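PDB 2PQG: ribosome-inactivating protein 3 from Zea mays, which is a plant member of the ribosome-inactivating protein family, whose fold combines a mixed beta-sheet with a largely helical remainder. Local coordinates for residues 20-25 / 186-191; 37-42 / 256-261; 220-225 / 238-243. One frame throughout, in Å; residues are numbered along the deposited sequence.

Interaction 1 of 3, residues 20-25 / 186-191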
# COMPACT_ATOMS: atom_id res chain seq x y z
N ALA A 20 -13.82 5.65 -2.03
CA ALA A 20 -14.60 6.39 -3.01
C ALA A 20 -14.25 7.87 -2.99
O ALA A 20 -14.22 8.52 -4.04
CB ALA A 20 -16.07 6.21 -2.74
N SER A 21 -13.99 8.40 -1.80
CA SER A 21 -13.64 9.81 -1.66
C SER A 21 -12.23 10.10 -2.16
O SER A 21 -12.00 11.07 -2.89
CB SER A 21 -13.79 10.22 -0.18
OG SER A 21 -13.28 11.52 0.05
N VAL A 22 -11.28 9.26 -1.79
CA VAL A 22 -9.90 9.45 -2.20
C VAL A 22 -9.69 9.17 -3.71
O VAL A 22 -8.87 9.83 -4.36
CB VAL A 22 -8.95 8.59 -1.34
CG1 VAL A 22 -7.50 8.79 -1.77
CG2 VAL A 22 -9.12 8.96 0.13
N ARG A 23 -10.40 8.21 -4.27
CA ARG A 23 -10.23 7.96 -5.69
C ARG A 23 -10.73 9.16 -6.49
O ARG A 23 -10.17 9.50 -7.52
CB ARG A 23 -10.98 6.72 -6.14
CG ARG A 23 -10.16 5.46 -6.05
CD ARG A 23 -10.91 4.31 -6.66
NE ARG A 23 -10.40 3.04 -6.18
CZ ARG A 23 -11.15 1.96 -6.01
NH1 ARG A 23 -12.45 2.00 -6.29
NH2 ARG A 23 -10.62 0.84 -5.55
N LYS A 24 -11.80 9.79 -6.00
CA LYS A 24 -12.38 10.96 -6.66
C LYS A 24 -11.41 12.14 -6.71
O LYS A 24 -11.39 12.89 -7.69
CB LYS A 24 -13.68 11.37 -5.95
CG LYS A 24 -14.28 12.68 -6.44
CD LYS A 24 -15.68 12.92 -5.89
CE LYS A 24 -16.28 14.21 -6.46
NZ LYS A 24 -15.37 15.36 -6.24
N ASP A 25 -10.59 12.30 -5.68
CA ASP A 25 -9.63 13.39 -5.66
C ASP A 25 -8.42 13.07 -6.54
O ASP A 25 -7.79 13.97 -7.09
CB ASP A 25 -9.19 13.67 -4.22
CG ASP A 25 -10.35 14.05 -3.32
OD1 ASP A 25 -10.17 14.05 -2.08
OD2 ASP A 25 -11.44 14.36 -3.85
N GLU A 186 -2.96 -0.35 -2.49
CA GLU A 186 -3.57 -1.39 -3.30
C GLU A 186 -5.09 -1.32 -3.25
O GLU A 186 -5.76 -1.79 -4.17
CB GLU A 186 -3.06 -2.77 -2.85
CG GLU A 186 -1.55 -2.88 -2.93
CD GLU A 186 -1.00 -2.88 -4.36
OE1 GLU A 186 -1.70 -2.40 -5.27
OE2 GLU A 186 0.14 -3.34 -4.58
N GLY A 187 -5.62 -0.72 -2.19
CA GLY A 187 -7.06 -0.57 -2.10
C GLY A 187 -7.49 0.45 -3.14
O GLY A 187 -8.56 0.34 -3.74
N LEU A 188 -6.64 1.46 -3.35
CA LEU A 188 -6.92 2.52 -4.32
C LEU A 188 -6.74 2.03 -5.76
O LEU A 188 -7.55 2.34 -6.64
CB LEU A 188 -6.02 3.73 -4.05
CG LEU A 188 -6.17 4.52 -2.74
CD1 LEU A 188 -5.01 5.49 -2.59
CD2 LEU A 188 -7.49 5.27 -2.72
N ARG A 189 -5.68 1.26 -6.00
CA ARG A 189 -5.40 0.72 -7.33
C ARG A 189 -6.43 -0.31 -7.80
O ARG A 189 -6.92 -0.25 -8.93
CB ARG A 189 -4.04 0.03 -7.35
CG ARG A 189 -2.83 0.91 -7.35
CD ARG A 189 -1.61 0.02 -7.18
NE ARG A 189 -0.36 0.77 -7.23
CZ ARG A 189 0.84 0.20 -7.17
NH1 ARG A 189 0.94 -1.11 -7.05
NH2 ARG A 189 1.93 0.95 -7.25
N PHE A 190 -6.74 -1.27 -6.93
CA PHE A 190 -7.65 -2.35 -7.28
C PHE A 190 -9.00 -2.29 -6.59
O PHE A 190 -9.07 -2.23 -5.36
CB PHE A 190 -7.04 -3.71 -6.93
CG PHE A 190 -5.73 -3.98 -7.60
CD1 PHE A 190 -4.55 -3.41 -7.11
CD2 PHE A 190 -5.67 -4.80 -8.71
CE1 PHE A 190 -3.33 -3.67 -7.74
CE2 PHE A 190 -4.45 -5.06 -9.34
CZ PHE A 190 -3.28 -4.49 -8.85
N ASN A 191 -10.08 -2.31 -7.37
CA ASN A 191 -11.41 -2.32 -6.78
C ASN A 191 -11.71 -3.76 -6.33
O ASN A 191 -12.71 -4.02 -5.67
CB ASN A 191 -12.48 -1.81 -7.75
CG ASN A 191 -12.29 -2.30 -9.17
OD1 ASN A 191 -13.24 -2.39 -9.94
ND2 ASN A 191 -11.05 -2.59 -9.53
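Three carbonyl oxygens, of Gly187, Leu188 and Phe190, line the edge of the Arg23 guanidinium near its plane, while CA of Asn191 approaches obliquely. Two of them are hydrogen-bonded. Arg23 NE donates to Leu188 O at 3.0 Å, and Arg23 NH2 donates to Gly187 O at 2.8 Å; both oxygens are tilted 24° from the guanidinium plane. The NH2 donor stands nearly in line with the C=O of Gly187, whereas NE meets the Leu188 oxygen from the side, with a C=O···N angle of 125°. Phe190 O is close to NH2 but badly angled, so it makes no bond. The Asn191 amide is turned almost perpendicular to the guanidinium, and its CB lies 3.9 Å from Arg23 NH2.

The Arg23 chain is extended from CG to NE and reaches from helix 15-27 to the end of helix 171-189. Beside it, Val22 CG1 touches Leu188 CD2 at 3.6 Å, with the two side chains crossing at about a right angle; both also pack on Leu52 of strand 51-57. Arg23 NH2 and Ser194 OG share a further hydrogen bond.

Phe190 is the first residue to leave helical geometry after helix 171-189 and also the N-cap of helix 191-199. Arg23 thus hydrogen-bonds carbonyls of the last turn of helix 171-189, a positive side chain set at a helix C terminus, where the helix dipole would probably favour it.

Interaction 2 of 3, residues 37-42 / 256-261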
# COMPACT_ATOMS: atom_id res chain seq x y z
N PHE A 37 -11.29 1.84 -19.83
CA PHE A 37 -12.33 2.17 -18.86
C PHE A 37 -11.79 2.93 -17.65
O PHE A 37 -12.34 3.95 -17.27
CB PHE A 37 -13.03 0.89 -18.38
CG PHE A 37 -13.84 0.20 -19.44
CD1 PHE A 37 -14.04 -1.18 -19.39
CD2 PHE A 37 -14.43 0.93 -20.48
CE1 PHE A 37 -14.82 -1.83 -20.36
CE2 PHE A 37 -15.21 0.29 -21.45
CZ PHE A 37 -15.40 -1.10 -21.39
N GLN A 38 -10.71 2.43 -17.04
CA GLN A 38 -10.14 3.07 -15.87
C GLN A 38 -9.35 4.34 -16.16
O GLN A 38 -8.76 4.48 -17.22
CB GLN A 38 -9.18 2.12 -15.14
CG GLN A 38 -9.75 0.78 -14.77
CD GLN A 38 -9.57 -0.25 -15.87
OE1 GLN A 38 -9.20 0.09 -17.00
NE2 GLN A 38 -9.84 -1.51 -15.55
N PRO A 39 -9.36 5.29 -15.21
CA PRO A 39 -8.63 6.54 -15.38
C PRO A 39 -7.14 6.20 -15.40
O PRO A 39 -6.70 5.26 -14.73
CB PRO A 39 -9.00 7.32 -14.13
CG PRO A 39 -10.40 6.92 -13.91
CD PRO A 39 -10.36 5.42 -14.13
N VAL A 40 -6.37 6.96 -16.17
CA VAL A 40 -4.93 6.75 -16.28
C VAL A 40 -4.20 7.74 -15.38
O VAL A 40 -4.36 8.96 -15.53
CB VAL A 40 -4.47 6.96 -17.74
CG1 VAL A 40 -3.02 6.53 -17.89
CG2 VAL A 40 -5.36 6.18 -18.67
N LEU A 41 -3.40 7.21 -14.45
CA LEU A 41 -2.65 8.04 -13.51
C LEU A 41 -1.61 8.90 -14.21
O LEU A 41 -1.24 8.64 -15.35
CB LEU A 41 -1.98 7.15 -12.47
CG LEU A 41 -2.93 6.36 -11.58
CD1 LEU A 41 -2.14 5.39 -10.73
CD2 LEU A 41 -3.73 7.30 -10.70
N PRO A 42 -1.11 9.95 -13.52
CA PRO A 42 -0.10 10.83 -14.11
C PRO A 42 1.14 10.02 -14.49
O PRO A 42 1.48 9.05 -13.82
CB PRO A 42 0.19 11.81 -12.98
CG PRO A 42 -1.11 11.86 -12.22
CD PRO A 42 -1.51 10.42 -12.18
N VAL A 256 -9.05 -3.87 -11.62
CA VAL A 256 -8.24 -2.67 -11.44
C VAL A 256 -9.13 -1.44 -11.58
O VAL A 256 -10.00 -1.38 -12.45
CB VAL A 256 -7.08 -2.57 -12.46
CG1 VAL A 256 -5.94 -3.47 -12.02
CG2 VAL A 256 -7.58 -2.97 -13.83
N ALA A 257 -8.91 -0.46 -10.71
CA ALA A 257 -9.68 0.77 -10.72
C ALA A 257 -8.90 1.88 -11.41
O ALA A 257 -9.47 2.69 -12.13
CB ALA A 257 -10.05 1.18 -9.29
N LEU A 258 -7.59 1.91 -11.19
CA LEU A 258 -6.74 2.92 -11.79
C LEU A 258 -5.51 2.28 -12.44
O LEU A 258 -4.78 1.52 -11.79
CB LEU A 258 -6.29 3.93 -10.74
CG LEU A 258 -7.38 4.68 -9.97
CD1 LEU A 258 -6.76 5.35 -8.75
CD2 LEU A 258 -8.06 5.69 -10.88
N VAL A 259 -5.27 2.59 -13.71
CA VAL A 259 -4.12 2.01 -14.40
C VAL A 259 -2.92 2.92 -14.49
O VAL A 259 -3.03 4.14 -14.55
CB VAL A 259 -4.47 1.55 -15.82
CG1 VAL A 259 -5.55 0.50 -15.77
CG2 VAL A 259 -4.89 2.73 -16.67
N LYS A 260 -1.76 2.27 -14.50
CA LYS A 260 -0.47 2.93 -14.60
C LYS A 260 -0.27 3.45 -16.03
O LYS A 260 -0.39 2.70 -17.01
CB LYS A 260 0.60 1.92 -14.24
CG LYS A 260 1.98 2.48 -14.09
CD LYS A 260 2.82 1.45 -13.36
CE LYS A 260 4.25 1.90 -13.21
NZ LYS A 260 4.53 3.08 -14.06
N ASN A 261 0.01 4.75 -16.13
CA ASN A 261 0.22 5.41 -17.41
C ASN A 261 1.41 4.84 -18.16
O ASN A 261 2.54 4.88 -17.67
CB ASN A 261 0.45 6.90 -17.21
CG ASN A 261 0.12 7.72 -18.46
OD1 ASN A 261 0.30 7.27 -19.60
ND2 ASN A 261 -0.36 8.95 -18.24
O HOH W 1 1.77 6.21 -14.22
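A parallel beta bridge joins Val40 to Val259, a single bridge between two loop segments outside the main sheet. Val259 supplies both backbone bonds: its N donates to Pro39 O at 3.2 Å, and its O accepts from Leu41 N at 3.1 Å, the latter almost straight at 172°. The two chains run roughly the same way.

Side chains extend the pairing at both ends. Gln38 bends at chi2 (89°), which turns CD toward Val256 O; NE2 then donates to Val256 O at 3.1 Å from above the carbonyl plane, 40° out of it. Apolar groups fill in between. Pro39 CB meets Leu258 CD2 at 3.8 Å, Leu41 CD2 approaches CD1 of the same leucine, and CG2 of Val40 faces CG2 of Val259. Pro39, Leu41 and Leu258 also pack on helix 15-27, and Val40 reaches Phe228 of helix 220-232.

Beyond the bridge, Asn261 CG is anti to its backbone N, and Val40 CG1 lies 3.4 Å from Asn261 CG. Asn261 ND2 donates to Leu41 O at 3.0 Å, and one water bridges the ends, donating to Pro42 O at 2.9 Å and accepting from Asn261 N.

Interaction 3 of 3, residues 220-225 / 238-243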
# COMPACT_ATOMS: atom_id res chain seq x y z
N TRP A 220 0.15 -5.39 -11.07
CA TRP A 220 -0.51 -4.13 -11.41
C TRP A 220 0.04 -3.50 -12.68
O TRP A 220 -0.73 -2.96 -13.48
CB TRP A 220 -0.35 -3.13 -10.27
CG TRP A 220 -1.08 -1.84 -10.51
CD1 TRP A 220 -2.43 -1.69 -10.66
CD2 TRP A 220 -0.51 -0.53 -10.62
NE1 TRP A 220 -2.74 -0.36 -10.83
CE2 TRP A 220 -1.59 0.37 -10.80
CE3 TRP A 220 0.79 -0.02 -10.54
CZ2 TRP A 220 -1.39 1.76 -10.95
CZ3 TRP A 220 0.98 1.36 -10.69
CH2 TRP A 220 -0.11 2.23 -10.88
N ASP A 221 1.36 -3.53 -12.84
CA ASP A 221 2.02 -2.95 -14.00
C ASP A 221 1.66 -3.68 -15.25
O ASP A 221 1.45 -3.10 -16.31
CB ASP A 221 3.54 -3.02 -13.88
CG ASP A 221 4.09 -2.06 -12.86
OD1 ASP A 221 5.33 -1.90 -12.80
OD2 ASP A 221 3.29 -1.47 -12.11
N ARG A 222 1.60 -5.00 -15.11
CA ARG A 222 1.29 -5.83 -16.23
C ARG A 222 -0.14 -5.68 -16.68
O ARG A 222 -0.40 -5.59 -17.88
CB ARG A 222 1.59 -7.28 -15.91
CG ARG A 222 1.69 -8.09 -17.15
CD ARG A 222 2.58 -9.26 -16.94
NE ARG A 222 1.84 -10.42 -16.46
CZ ARG A 222 2.41 -11.46 -15.88
NH1 ARG A 222 3.73 -11.46 -15.70
NH2 ARG A 222 1.68 -12.50 -15.49
N ILE A 223 -1.09 -5.67 -15.74
CA ILE A 223 -2.46 -5.51 -16.19
C ILE A 223 -2.71 -4.07 -16.63
O ILE A 223 -3.69 -3.78 -17.31
CB ILE A 223 -3.50 -6.03 -15.14
CG1 ILE A 223 -4.64 -5.03 -15.00
CG2 ILE A 223 -2.84 -6.40 -13.84
CD1 ILE A 223 -5.98 -5.65 -15.26
N SER A 224 -1.81 -3.16 -16.27
CA SER A 224 -1.94 -1.78 -16.71
C SER A 224 -1.50 -1.74 -18.17
O SER A 224 -2.11 -1.05 -18.98
CB SER A 224 -1.06 -0.85 -15.88
OG SER A 224 -1.63 -0.62 -14.62
N LYS A 225 -0.45 -2.49 -18.50
CA LYS A 225 0.04 -2.55 -19.88
C LYS A 225 -1.04 -3.19 -20.77
O LYS A 225 -1.30 -2.73 -21.88
CB LYS A 225 1.34 -3.36 -19.96
CG LYS A 225 2.51 -2.67 -19.28
CD LYS A 225 3.85 -3.38 -19.49
CE LYS A 225 4.99 -2.49 -19.01
NZ LYS A 225 6.33 -2.96 -19.43
N ILE A 238 -4.38 -12.34 -23.99
CA ILE A 238 -3.17 -12.00 -23.25
C ILE A 238 -2.71 -13.07 -22.29
O ILE A 238 -3.28 -13.22 -21.20
CB ILE A 238 -3.40 -10.69 -22.48
CG1 ILE A 238 -4.05 -9.64 -23.42
CG2 ILE A 238 -2.10 -10.15 -21.92
CD1 ILE A 238 -3.77 -8.20 -23.01
N PRO A 239 -1.66 -13.79 -22.66
CA PRO A 239 -1.11 -14.87 -21.83
C PRO A 239 -0.91 -14.43 -20.39
O PRO A 239 -1.46 -15.03 -19.47
CB PRO A 239 0.21 -15.21 -22.52
CG PRO A 239 0.63 -13.90 -23.12
CD PRO A 239 -0.66 -13.29 -23.63
N ASP A 240 -0.11 -13.38 -20.21
CA ASP A 240 0.17 -12.86 -18.88
C ASP A 240 -1.11 -12.56 -18.11
O ASP A 240 -1.11 -12.54 -16.88
CB ASP A 240 1.01 -11.58 -18.99
CG ASP A 240 2.43 -11.86 -19.43
OD1 ASP A 240 3.17 -10.89 -19.71
OD2 ASP A 240 2.82 -13.04 -19.47
N MET A 241 -2.20 -12.34 -18.85
CA MET A 241 -3.49 -12.03 -18.25
C MET A 241 -4.31 -13.27 -17.90
O MET A 241 -4.88 -13.35 -16.80
CB MET A 241 -4.30 -11.11 -19.17
CG MET A 241 -3.88 -9.66 -19.10
SD MET A 241 -3.84 -8.98 -17.42
CE MET A 241 -2.08 -8.66 -17.27
N GLN A 242 -4.40 -14.21 -18.85
CA GLN A 242 -5.15 -15.45 -18.62
C GLN A 242 -4.37 -16.27 -17.61
O GLN A 242 -4.93 -17.10 -16.89
CB GLN A 242 -5.35 -16.19 -19.95
CG GLN A 242 -4.13 -16.26 -20.81
CD GLN A 242 -4.47 -16.70 -22.23
OE1 GLN A 242 -3.59 -17.12 -22.99
NE2 GLN A 242 -5.74 -16.60 -22.59
N LYS A 243 -3.07 -16.05 -17.57
CA LYS A 243 -2.20 -16.66 -16.58
C LYS A 243 -2.81 -16.26 -15.20
O LYS A 243 -2.85 -17.04 -14.25
CB LYS A 243 -0.82 -16.02 -16.64
CG LYS A 243 0.32 -16.88 -16.15
CD LYS A 243 1.68 -16.24 -16.38
CE LYS A 243 2.03 -16.16 -17.87
NZ LYS A 243 3.48 -15.89 -18.09
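Arg222 NH2 donates to the backbone oxygen of Asp240 at 3.1 Å, with an N-H···O angle of 154°. The donor lies in the carbonyl plane and on a lone pair, and the oxygen is tilted slightly from the guanidinium plane. The aspartate side chain of the same residue covers one face of the guanidinium: Asp240 CG stands 3.3 Å above the plane, displaced toward the rim, and the carboxylate is turned 33° from the guanidinium. Asp240 OD1 is 3.5 Å from Arg222 NE but well out of the guanidinium plane, so this salt bridge rests on charge alone, with no N-H aimed at the oxygen.

The other carboxylate oxygen, Asp240 OD2, forms a weak hydrogen-bonded salt bridge with Lys243 NZ at 3.2 Å, which completes a salt-bridge network of Arg222, Asp240 and Lys243. Asp240 therefore stands between two positive groups, and its negative charge probably offsets their repulsion, since Arg222 NH2 and Lys243 NZ are 4.6 Å apart. In Arg222 a bend at chi3 (90°) places NE over Asp240.

Met241 runs past Arg222 in the opposite direction. Its CE lies at the guanidinium edge, near its plane, and also 3.4 Å from Ile223 CA. The same methyl meets Ile223 CB at 3.7 Å, and SD also lies close to that atom. One turn of helix 239-242 is fastened at Ile238 O, which accepts from both Met241 N and Gln242 N.

These contacts fold the short helix 239-242 back on the first turn of helix 220-232. Ile238 packs on Ala226, Glu229 and Trp230 farther along that helix, Met241 also reaches Trp230, and Ile223 touches Val256 of the loop that follows helix 249-252.

From the N terminus, helix 15-27 opens interaction 1 and the loop after it opens interaction 2. The chain then builds the sheet and several helices before 186-191 closes interaction 1 across 160 residues. Helix 220-232 follows, and interaction 3 closes a short excursion of 12 residues. Only then does 256-261 complete interaction 2, so interactions 1 and 2 cross and interaction 3 falls within the span of interaction 2. Segment 256-261 joins them: Arg189 O probably accepts from the amides of Ala257 and Leu258, while Leu258 O and Lys260 N probably bond to Trp220 NE1 and Ser224 OG. Trp220 also packs against Arg189 and Phe190, tying interactions 1 and 3.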